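Pyocin S5 (Pseudomonas aeruginosa PAO1, PDB 6THK) is a bacteriocin that is imported into Pseudomonas aeruginosa and, as a channel-forming colicin relative, probably kills by opening pores that depolarise the cytoplasmic membrane. Local coordinates at residues R246-A251 and Q293-K298; S201-D206 and T271-Q276; W240-T245 and R305-A310. The protein carries 1 engineered substitution. All coordinates share one frame; numbering follows the deposited sequence.

Contact 1. Residues R246-A251 and Q293-K298; sequences RLVTQA and QARLVK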
loop_
_atom_site.group_PDB
_atom_site.type_symbol
_atom_site.label_atom_id
_atom_site.label_comp_id
_atom_site.label_asym_id
_atom_site.label_seq_id
_atom_site.Cartn_x
_atom_site.Cartn_y
_atom_site.Cartn_z
ATOM N N ARG A 246 2.850 -7.899 4.479
ATOM C CA ARG A 246 1.823 -8.931 4.417
ATOM C C ARG A 246 0.519 -8.413 3.832
ATOM O O ARG A 246 -0.089 -9.103 3.009
ATOM C CB ARG A 246 1.617 -9.592 5.782
ATOM C CG ARG A 246 2.509 -10.804 5.970
ATOM C CD ARG A 246 2.381 -11.451 7.340
ATOM N NE ARG A 246 3.683 -11.574 8.002
ATOM C CZ ARG A 246 4.550 -12.569 7.811
ATOM N NH1 ARG A 246 4.258 -13.558 6.968
ATOM N NH2 ARG A 246 5.708 -12.585 8.452
ATOM N N LEU A 247 0.113 -7.187 4.202
ATOM C CA LEU A 247 -1.098 -6.563 3.687
ATOM C C LEU A 247 -1.011 -6.315 2.188
ATOM O O LEU A 247 -1.928 -6.681 1.461
ATOM C CB LEU A 247 -1.401 -5.244 4.425
ATOM C CG LEU A 247 -1.958 -5.347 5.848
ATOM C CD1 LEU A 247 -2.189 -3.980 6.419
ATOM C CD2 LEU A 247 -3.266 -6.118 5.881
ATOM N N VAL A 248 0.087 -5.699 1.733
ATOM C CA VAL A 248 0.344 -5.384 0.330
ATOM C C VAL A 248 0.401 -6.673 -0.513
ATOM O O VAL A 248 -0.278 -6.747 -1.533
ATOM C CB VAL A 248 1.613 -4.504 0.187
ATOM C CG1 VAL A 248 1.933 -4.212 -1.273
ATOM C CG2 VAL A 248 1.444 -3.202 0.960
ATOM N N THR A 249 1.158 -7.699 -0.055
ATOM C CA THR A 249 1.272 -8.990 -0.747
ATOM C C THR A 249 -0.100 -9.657 -0.930
ATOM O O THR A 249 -0.420 -10.081 -2.045
ATOM C CB THR A 249 2.301 -9.888 -0.061
ATOM O OG1 THR A 249 3.531 -9.171 0.005
ATOM C CG2 THR A 249 2.532 -11.188 -0.802
ATOM N N GLN A 250 -0.915 -9.719 0.152
ATOM C CA GLN A 250 -2.250 -10.308 0.103
ATOM C C GLN A 250 -3.199 -9.492 -0.797
ATOM O O GLN A 250 -3.959 -10.083 -1.567
ATOM C CB GLN A 250 -2.816 -10.519 1.517
ATOM C CG GLN A 250 -4.085 -11.391 1.551
ATOM C CD GLN A 250 -3.844 -12.836 1.153
ATOM O OE1 GLN A 250 -4.178 -13.273 0.046
ATOM N NE2 GLN A 250 -3.263 -13.615 2.052
ATOM N N ALA A 251 -3.129 -8.144 -0.725
ATOM C CA ALA A 251 -3.924 -7.251 -1.572
ATOM C C ALA A 251 -3.597 -7.481 -3.048
ATOM O O ALA A 251 -4.510 -7.440 -3.868
ATOM C CB ALA A 251 -3.665 -5.800 -1.201
ATOM N N GLN A 293 2.308 -2.735 -6.125
ATOM C CA GLN A 293 3.623 -3.281 -6.456
ATOM C C GLN A 293 4.728 -2.260 -6.215
ATOM O O GLN A 293 5.775 -2.621 -5.671
ATOM C CB GLN A 293 3.641 -3.824 -7.882
ATOM C CG GLN A 293 3.206 -5.284 -7.957
ATOM C CD GLN A 293 2.863 -5.773 -9.354
ATOM O OE1 GLN A 293 2.740 -6.982 -9.593
ATOM N NE2 GLN A 293 2.667 -4.856 -10.306
ATOM N N ALA A 294 4.463 -0.976 -6.544
ATOM C CA ALA A 294 5.378 0.156 -6.325
ATOM C C ALA A 294 5.648 0.325 -4.835
ATOM O O ALA A 294 6.790 0.588 -4.460
ATOM C CB ALA A 294 4.786 1.444 -6.893
ATOM N N ARG A 295 4.587 0.153 -3.992
ATOM C CA ARG A 295 4.599 0.213 -2.524
ATOM C C ARG A 295 5.450 -0.927 -1.963
ATOM O O ARG A 295 6.277 -0.690 -1.080
ATOM C CB ARG A 295 3.165 0.077 -2.014
ATOM C CG ARG A 295 2.950 0.362 -0.530
ATOM C CD ARG A 295 1.465 0.436 -0.226
ATOM N NE ARG A 295 0.737 1.231 -1.224
ATOM C CZ ARG A 295 0.205 2.426 -0.998
ATOM N NH1 ARG A 295 0.277 2.975 0.211
ATOM N NH2 ARG A 295 -0.424 3.073 -1.972
ATOM N N LEU A 296 5.254 -2.158 -2.500
ATOM C CA LEU A 296 5.987 -3.362 -2.110
ATOM C C LEU A 296 7.493 -3.220 -2.317
ATOM O O LEU A 296 8.255 -3.614 -1.438
ATOM C CB LEU A 296 5.426 -4.597 -2.840
ATOM C CG LEU A 296 5.929 -5.985 -2.408
ATOM C CD1 LEU A 296 5.804 -6.202 -0.912
ATOM C CD2 LEU A 296 5.191 -7.073 -3.150
ATOM N N VAL A 297 7.917 -2.612 -3.445
ATOM C CA VAL A 297 9.330 -2.360 -3.771
ATOM C C VAL A 297 9.971 -1.481 -2.674
ATOM O O VAL A 297 11.061 -1.814 -2.181
ATOM C CB VAL A 297 9.498 -1.755 -5.196
ATOM C CG1 VAL A 297 10.885 -1.145 -5.394
ATOM C CG2 VAL A 297 9.216 -2.796 -6.275
ATOM N N LYS A 298 9.278 -0.376 -2.296
ATOM C CA LYS A 298 9.737 0.546 -1.253
ATOM C C LYS A 298 9.835 -0.194 0.086
ATOM O O LYS A 298 10.800 0.011 0.809
ATOM C CB LYS A 298 8.804 1.775 -1.104
ATOM C CG LYS A 298 8.352 2.463 -2.394
ATOM C CD LYS A 298 9.341 3.487 -2.976
ATOM C CE LYS A 298 9.845 3.104 -4.366
ATOM N NZ LYS A 298 8.740 2.908 -5.362
#
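Val248 and Leu296 meet in the middle of an antiparallel helical hairpin, part of a stretch predicted to be coiled coil, in which helix 237-267 turns back alongside helix 272-338. The axes of the two short segments come within 9.7 Å of each other, with 149° between their directions. Backbones are closest at this same pair, the CA atoms of Val248 and Leu296 being 6.5 Å apart.

Val248 points at the other helix and spreads its two methyls over two neighbouring residues. CG1 lies 3.8 Å from Leu296 CB, the two side chains sliding past one another in opposite directions. CG2 rests at 3.8 Å on CD of Arg295, whose aliphatic stem runs at roughly a right angle to the valine. With chi1 of Leu296 at -171°, CG swings away from its own backbone N, and the branched end reaches Thr249: Leu296 CD1 sits 3.8 Å from Thr249 OG1. That is packing against a hydroxyl whose polar partner is the carbonyl oxygen of Thr245, one turn back on its own helix. The segments thus grip each other through carbon surfaces, while the charged end of Arg295 is carried past the interface by a chain bent at chi3.

Val248 also touches Leu292 and Leu299, so it enters a hole of four residues, and Leu296 does the same between Thr245, Val248, Thr249 and Ile252; this is knobs-into-holes packing in both directions. Beyond its contact with Val248, Arg295 also lies against Gln215, Val218, Gln219 and Leu222, so that helix 214-227 packs beside the hairpin as a third helix.

Contact 2. Residues S201-D206 and T271-Q276; sequences SQLERD and TPLEKQ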
loop_
_atom_site.group_PDB
_atom_site.type_symbol
_atom_site.label_atom_id
_atom_site.label_comp_id
_atom_site.label_asym_id
_atom_site.label_seq_id
_atom_site.Cartn_x
_atom_site.Cartn_y
_atom_site.Cartn_z
ATOM N N SER A 201 -22.467 7.220 -20.219
ATOM C CA SER A 201 -21.831 8.507 -19.926
ATOM C C SER A 201 -21.547 8.620 -18.424
ATOM O O SER A 201 -20.446 9.019 -18.053
ATOM C CB SER A 201 -22.713 9.663 -20.392
ATOM O OG SER A 201 -22.832 9.700 -21.803
ATOM N N GLN A 202 -22.523 8.224 -17.566
ATOM C CA GLN A 202 -22.373 8.238 -16.111
ATOM C C GLN A 202 -21.360 7.186 -15.671
ATOM O O GLN A 202 -20.607 7.433 -14.732
ATOM C CB GLN A 202 -23.722 8.060 -15.393
ATOM C CG GLN A 202 -23.695 8.393 -13.888
ATOM C CD GLN A 202 -23.432 9.857 -13.603
ATOM O OE1 GLN A 202 -24.253 10.733 -13.898
ATOM N NE2 GLN A 202 -22.271 10.156 -13.030
ATOM N N LEU A 203 -21.312 6.033 -16.370
ATOM C CA LEU A 203 -20.349 4.972 -16.091
ATOM C C LEU A 203 -18.909 5.481 -16.376
ATOM O O LEU A 203 -17.991 5.147 -15.627
ATOM C CB LEU A 203 -20.681 3.722 -16.916
ATOM C CG LEU A 203 -19.923 2.446 -16.582
ATOM C CD1 LEU A 203 -20.394 1.839 -15.273
ATOM C CD2 LEU A 203 -20.073 1.429 -17.687
ATOM N N GLU A 204 -18.732 6.298 -17.432
ATOM C CA GLU A 204 -17.454 6.902 -17.806
ATOM C C GLU A 204 -17.060 7.928 -16.734
ATOM O O GLU A 204 -15.918 7.919 -16.275
ATOM C CB GLU A 204 -17.524 7.551 -19.204
ATOM C CG GLU A 204 -16.175 7.703 -19.892
ATOM C CD GLU A 204 -16.172 8.575 -21.130
ATOM O OE1 GLU A 204 -15.966 8.040 -22.244
ATOM O OE2 GLU A 204 -16.366 9.802 -20.986
ATOM N N ARG A 205 -18.035 8.765 -16.302
ATOM C CA ARG A 205 -17.906 9.767 -15.241
ATOM C C ARG A 205 -17.430 9.162 -13.915
ATOM O O ARG A 205 -16.525 9.726 -13.298
ATOM C CB ARG A 205 -19.231 10.502 -15.032
ATOM C CG ARG A 205 -19.117 11.978 -15.316
ATOM C CD ARG A 205 -20.412 12.545 -15.819
ATOM N NE ARG A 205 -20.271 13.015 -17.194
ATOM C CZ ARG A 205 -21.095 12.691 -18.185
ATOM N NH1 ARG A 205 -22.138 11.900 -17.958
ATOM N NH2 ARG A 205 -20.893 13.166 -19.406
ATOM N N ASP A 206 -18.041 8.021 -13.485
ATOM C CA ASP A 206 -17.701 7.292 -12.251
ATOM C C ASP A 206 -16.289 6.716 -12.328
ATOM O O ASP A 206 -15.553 6.758 -11.347
ATOM C CB ASP A 206 -18.733 6.182 -11.928
ATOM C CG ASP A 206 -20.117 6.676 -11.507
ATOM O OD1 ASP A 206 -20.223 7.836 -11.039
ATOM O OD2 ASP A 206 -21.087 5.883 -11.600
ATOM N N THR A 271 -25.036 -7.553 -21.674
ATOM C CA THR A 271 -25.327 -6.242 -22.268
ATOM C C THR A 271 -24.024 -5.437 -22.479
ATOM O O THR A 271 -23.054 -5.714 -21.774
ATOM C CB THR A 271 -26.304 -5.451 -21.358
ATOM O OG1 THR A 271 -25.759 -5.314 -20.044
ATOM C CG2 THR A 271 -27.695 -6.070 -21.294
ATOM N N PRO A 272 -23.967 -4.411 -23.380
ATOM C CA PRO A 272 -22.720 -3.628 -23.512
ATOM C C PRO A 272 -22.403 -2.810 -22.259
ATOM O O PRO A 272 -21.231 -2.530 -22.005
ATOM C CB PRO A 272 -22.983 -2.730 -24.724
ATOM C CG PRO A 272 -24.456 -2.589 -24.779
ATOM C CD PRO A 272 -25.013 -3.902 -24.296
ATOM N N LEU A 273 -23.449 -2.457 -21.470
ATOM C CA LEU A 273 -23.350 -1.705 -20.217
ATOM C C LEU A 273 -22.609 -2.528 -19.169
ATOM O O LEU A 273 -21.676 -2.020 -18.550
ATOM C CB LEU A 273 -24.752 -1.276 -19.729
ATOM C CG LEU A 273 -24.874 -0.524 -18.384
ATOM C CD1 LEU A 273 -24.082 0.781 -18.374
ATOM C CD2 LEU A 273 -26.326 -0.216 -18.068
ATOM N N GLU A 274 -22.984 -3.810 -19.016
ATOM C CA GLU A 274 -22.322 -4.732 -18.093
ATOM C C GLU A 274 -20.887 -5.052 -18.537
ATOM O O GLU A 274 -20.021 -5.261 -17.679
ATOM C CB GLU A 274 -23.141 -6.015 -17.890
ATOM C CG GLU A 274 -24.426 -5.830 -17.101
ATOM C CD GLU A 274 -24.369 -5.031 -15.813
ATOM O OE1 GLU A 274 -23.592 -5.401 -14.901
ATOM O OE2 GLU A 274 -25.132 -4.044 -15.707
ATOM N N LYS A 275 -20.631 -5.067 -19.868
ATOM C CA LYS A 275 -19.294 -5.302 -20.422
ATOM C C LYS A 275 -18.407 -4.101 -20.147
ATOM O O LYS A 275 -17.274 -4.298 -19.731
ATOM C CB LYS A 275 -19.339 -5.573 -21.929
ATOM C CG LYS A 275 -18.095 -6.279 -22.446
ATOM C CD LYS A 275 -18.265 -6.712 -23.888
ATOM C CE LYS A 275 -17.150 -7.609 -24.350
ATOM N NZ LYS A 275 -17.486 -8.302 -25.619
ATOM N N GLN A 276 -18.913 -2.869 -20.380
ATOM C CA GLN A 276 -18.156 -1.632 -20.163
ATOM C C GLN A 276 -17.826 -1.448 -18.689
ATOM O O GLN A 276 -16.728 -0.991 -18.375
ATOM C CB GLN A 276 -18.866 -0.398 -20.768
ATOM C CG GLN A 276 -18.012 0.888 -20.829
ATOM C CD GLN A 276 -16.768 0.791 -21.694
ATOM O OE1 GLN A 276 -16.804 0.971 -22.918
ATOM N NE2 GLN A 276 -15.623 0.560 -21.065
#
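The backbones stay well apart here, the closest CA atoms being those of Leu203 and Gln276 at 8.1 Å, where helix 157-212 passes the first turn of helix 272-338. One side chain spans most of that gap. Leu203 points across, and chi1 of -170° sets its CG opposite its own backbone N, extending the branch toward the other helix. Its CD2 methyl does the touching, resting against the base of Gln276: Leu203 CD2 is 3.8 Å from Gln276 CB and equally near CG of the same residue. The two side chains cross at a slant. Gln276 bends at chi2, 62°, so beyond CG the chain turns off instead of running straight on, and it is the aliphatic root that meets the leucine.

The same methyl lies 3.9 Å from the carbonyl oxygen Leu273 O. Leu273 adds a looser apolar contact, its CD1 standing 4.1 Å from Leu203 CD2. With Leu273 and Gln276 as its partners, the leucine packs near the N-terminal end of helix 272-338. Just ahead, Thr271 occupies the N-cap position of that helix, its OG1 accepting a weak capping bond from Glu274 N at 3.3 Å.

Leu200, one turn before Leu203, continues the strip by touching both Leu273 and Gln276. Leu203 itself also reaches Lys277 and Tyr280, which with Leu273 and Gln276 make a four-residue hole spaced as in a coiled coil. This is a knob-into-hole contact of two long helices, plain packing away from the zinc sites.

Contact 3. Residues W240-T245 and R305-A310; sequences WLERAT and RRRTEA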
loop_
_atom_site.group_PDB
_atom_site.type_symbol
_atom_site.label_atom_id
_atom_site.label_comp_id
_atom_site.label_asym_id
_atom_site.label_seq_id
_atom_site.Cartn_x
_atom_site.Cartn_y
_atom_site.Cartn_z
ATOM N N TRP A 240 6.617 -3.868 12.113
ATOM C CA TRP A 240 5.538 -3.205 11.384
ATOM C C TRP A 240 5.775 -3.249 9.874
ATOM O O TRP A 240 4.794 -3.241 9.128
ATOM C CB TRP A 240 5.198 -1.794 11.910
ATOM C CG TRP A 240 6.108 -0.664 11.525
ATOM C CD1 TRP A 240 6.298 -0.148 10.274
ATOM C CD2 TRP A 240 6.796 0.218 12.431
ATOM N NE1 TRP A 240 7.151 0.935 10.331
ATOM C CE2 TRP A 240 7.465 1.189 11.646
ATOM C CE3 TRP A 240 6.945 0.259 13.831
ATOM C CZ2 TRP A 240 8.261 2.192 12.216
ATOM C CZ3 TRP A 240 7.734 1.254 14.391
ATOM C CH2 TRP A 240 8.380 2.205 13.589
ATOM N N LEU A 241 7.022 -3.402 9.448
ATOM C CA LEU A 241 7.326 -3.524 8.032
ATOM C C LEU A 241 6.847 -4.893 7.562
ATOM O O LEU A 241 6.301 -5.019 6.479
ATOM C CB LEU A 241 8.817 -3.365 7.773
ATOM C CG LEU A 241 9.298 -1.931 7.582
ATOM C CD1 LEU A 241 10.807 -1.844 7.681
ATOM C CD2 LEU A 241 8.808 -1.358 6.269
ATOM N N GLU A 242 7.066 -5.915 8.383
ATOM C CA GLU A 242 6.611 -7.276 8.077
ATOM C C GLU A 242 5.074 -7.310 7.887
ATOM O O GLU A 242 4.595 -7.887 6.915
ATOM C CB GLU A 242 7.027 -8.256 9.184
ATOM C CG GLU A 242 8.282 -9.047 8.863
ATOM C CD GLU A 242 8.545 -10.234 9.772
ATOM O OE1 GLU A 242 9.700 -10.377 10.236
ATOM O OE2 GLU A 242 7.606 -11.029 10.011
ATOM N N ARG A 243 4.325 -6.669 8.807
ATOM C CA ARG A 243 2.871 -6.577 8.781
ATOM C C ARG A 243 2.402 -5.808 7.539
ATOM O O ARG A 243 1.471 -6.258 6.878
ATOM C CB ARG A 243 2.342 -5.937 10.081
ATOM C CG ARG A 243 0.824 -5.767 10.135
ATOM C CD ARG A 243 0.346 -5.231 11.475
ATOM N NE ARG A 243 0.099 -6.298 12.446
ATOM C CZ ARG A 243 -0.630 -6.150 13.548
ATOM N NH1 ARG A 243 -1.177 -4.975 13.837
ATOM N NH2 ARG A 243 -0.814 -7.172 14.372
ATOM N N ALA A 244 3.065 -4.683 7.200
ATOM C CA ALA A 244 2.697 -3.877 6.030
ATOM C C ALA A 244 2.982 -4.641 4.748
ATOM O O ALA A 244 2.200 -4.544 3.808
ATOM C CB ALA A 244 3.433 -2.558 6.035
ATOM N N THR A 245 4.078 -5.423 4.720
ATOM C CA THR A 245 4.457 -6.257 3.583
ATOM C C THR A 245 3.405 -7.353 3.373
ATOM O O THR A 245 3.060 -7.653 2.226
ATOM C CB THR A 245 5.892 -6.763 3.752
ATOM O OG1 THR A 245 6.767 -5.633 3.820
ATOM C CG2 THR A 245 6.337 -7.661 2.615
ATOM N N ARG A 305 17.143 -2.123 4.564
ATOM C CA ARG A 305 17.884 -1.094 5.270
ATOM C C ARG A 305 17.836 -1.359 6.767
ATOM O O ARG A 305 18.838 -1.242 7.453
ATOM C CB ARG A 305 17.322 0.297 4.954
ATOM C CG ARG A 305 17.310 1.256 6.138
ATOM C CD ARG A 305 16.787 2.638 5.766
ATOM N NE ARG A 305 16.254 3.356 6.923
ATOM C CZ ARG A 305 15.469 4.429 6.851
ATOM N NH1 ARG A 305 15.111 4.917 5.676
ATOM N NH2 ARG A 305 15.033 5.008 7.957
ATOM N N ARG A 306 16.659 -1.722 7.261
ATOM C CA ARG A 306 16.472 -2.006 8.674
ATOM C C ARG A 306 17.256 -3.216 9.146
ATOM O O ARG A 306 17.843 -3.201 10.214
ATOM C CB ARG A 306 14.989 -2.199 8.983
ATOM C CG ARG A 306 14.155 -0.936 8.869
ATOM C CD ARG A 306 14.483 0.042 9.976
ATOM N NE ARG A 306 13.787 1.308 9.807
ATOM C CZ ARG A 306 13.902 2.338 10.639
ATOM N NH1 ARG A 306 14.687 2.252 11.698
ATOM N NH2 ARG A 306 13.237 3.457 10.411
ATOM N N ARG A 307 17.251 -4.270 8.345
ATOM C CA ARG A 307 17.961 -5.491 8.687
ATOM C C ARG A 307 19.462 -5.280 8.754
ATOM O O ARG A 307 20.126 -5.804 9.636
ATOM C CB ARG A 307 17.623 -6.602 7.698
ATOM C CG ARG A 307 16.408 -7.412 8.107
ATOM C CD ARG A 307 15.750 -8.105 6.930
ATOM N NE ARG A 307 14.462 -8.668 7.307
ATOM C CZ ARG A 307 13.744 -9.484 6.547
ATOM N NH1 ARG A 307 14.179 -9.842 5.351
ATOM N NH2 ARG A 307 12.584 -9.937 6.984
ATOM N N THR A 308 19.990 -4.518 7.805
ATOM C CA THR A 308 21.408 -4.219 7.754
ATOM C C THR A 308 21.817 -3.417 8.971
ATOM O O THR A 308 22.853 -3.665 9.569
ATOM C CB THR A 308 21.759 -3.421 6.499
ATOM O OG1 THR A 308 21.362 -4.163 5.346
ATOM C CG2 THR A 308 23.237 -3.184 6.431
ATOM N N GLU A 309 20.970 -2.464 9.337
ATOM C CA GLU A 309 21.194 -1.607 10.486
ATOM C C GLU A 309 21.218 -2.419 11.769
ATOM O O GLU A 309 21.988 -2.133 12.665
ATOM C CB GLU A 309 20.126 -0.513 10.557
ATOM C CG GLU A 309 20.255 0.409 11.752
ATOM C CD GLU A 309 19.078 1.354 11.889
ATOM O OE1 GLU A 309 19.306 2.563 12.099
ATOM O OE2 GLU A 309 17.926 0.889 11.782
ATOM N N ALA A 310 20.352 -3.417 11.866
ATOM C CA ALA A 310 20.309 -4.256 13.051
ATOM C C ALA A 310 21.545 -5.136 13.138
ATOM O O ALA A 310 21.991 -5.474 14.223
ATOM C CB ALA A 310 19.054 -5.101 13.058
HETATM O O HOH W 1 12.283 -8.453 9.197
#
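Arg306 is the first residue of 305-310 to reach 240-245, and it does so with its aliphatic stem: Arg306 CG lies 3.7 Å from Leu241 CD1, the two side chains crossing at about a right angle. A bend at chi2, -70°, turns the chain off beyond CG, and NH1 of Arg306 reaches Glu309 OE2, one turn on, in a 3.5 Å salt bridge. The leucine thus meets a methylene, and the charge is engaged elsewhere.

Arg307 follows and works through its guanidinium group. Its NH2 lies 4.4 Å from Glu242 OE1, too far for a salt bridge, although the carboxylate oxygen is near the guanidinium plane, at its edge. A water lies in that plane and accepts from Arg307 NH2 at 2.7 Å; its onward bond to Glu242 OE1 is weak. The stronger partner of Glu242 is Arg246, which forms a salt bridge with the other carboxylate oxygen, so the attraction to Arg307 is probably a modest addition at the solvent-facing margin. Two residues on, Glu309 closes the walk as the partner that holds the end of Arg306.

Across from them, the carbonyl of Leu241 takes two bonds from Thr245, one from N and one from OG1, arriving from opposite faces of its plane. Leu241 also touches Leu299, Glu302 and Thr303. Together with Arg306 these form a four-residue hole, so the buried leucine is a coiled-coil knob flanked by a loosely associated pair of opposite charges with a water between them, in an antiparallel hairpin predicted to be coiled coil.

In the fold
From the N terminus, helix 157-212 supplies 201-206, and the chain passes through helix 214-227 into helix 237-267, which gives first 240-245 and then 246-251. After the turn, helix 272-338 returns, meeting 201-206 first and then the two segments of helix 237-267 in reverse order: 271-276 closes contact 2, 293-298 closes contact 1 and 305-310 closes contact 3. Contact 1 is therefore nested inside the loop of contact 3, and the two touch, with centres 13 Å apart. Contact 2 crosses both, its centre 30 Å from that of contact 1. Helix 272-338 is shared throughout, tied at its start to helix 157-212 and further along to helix 237-267.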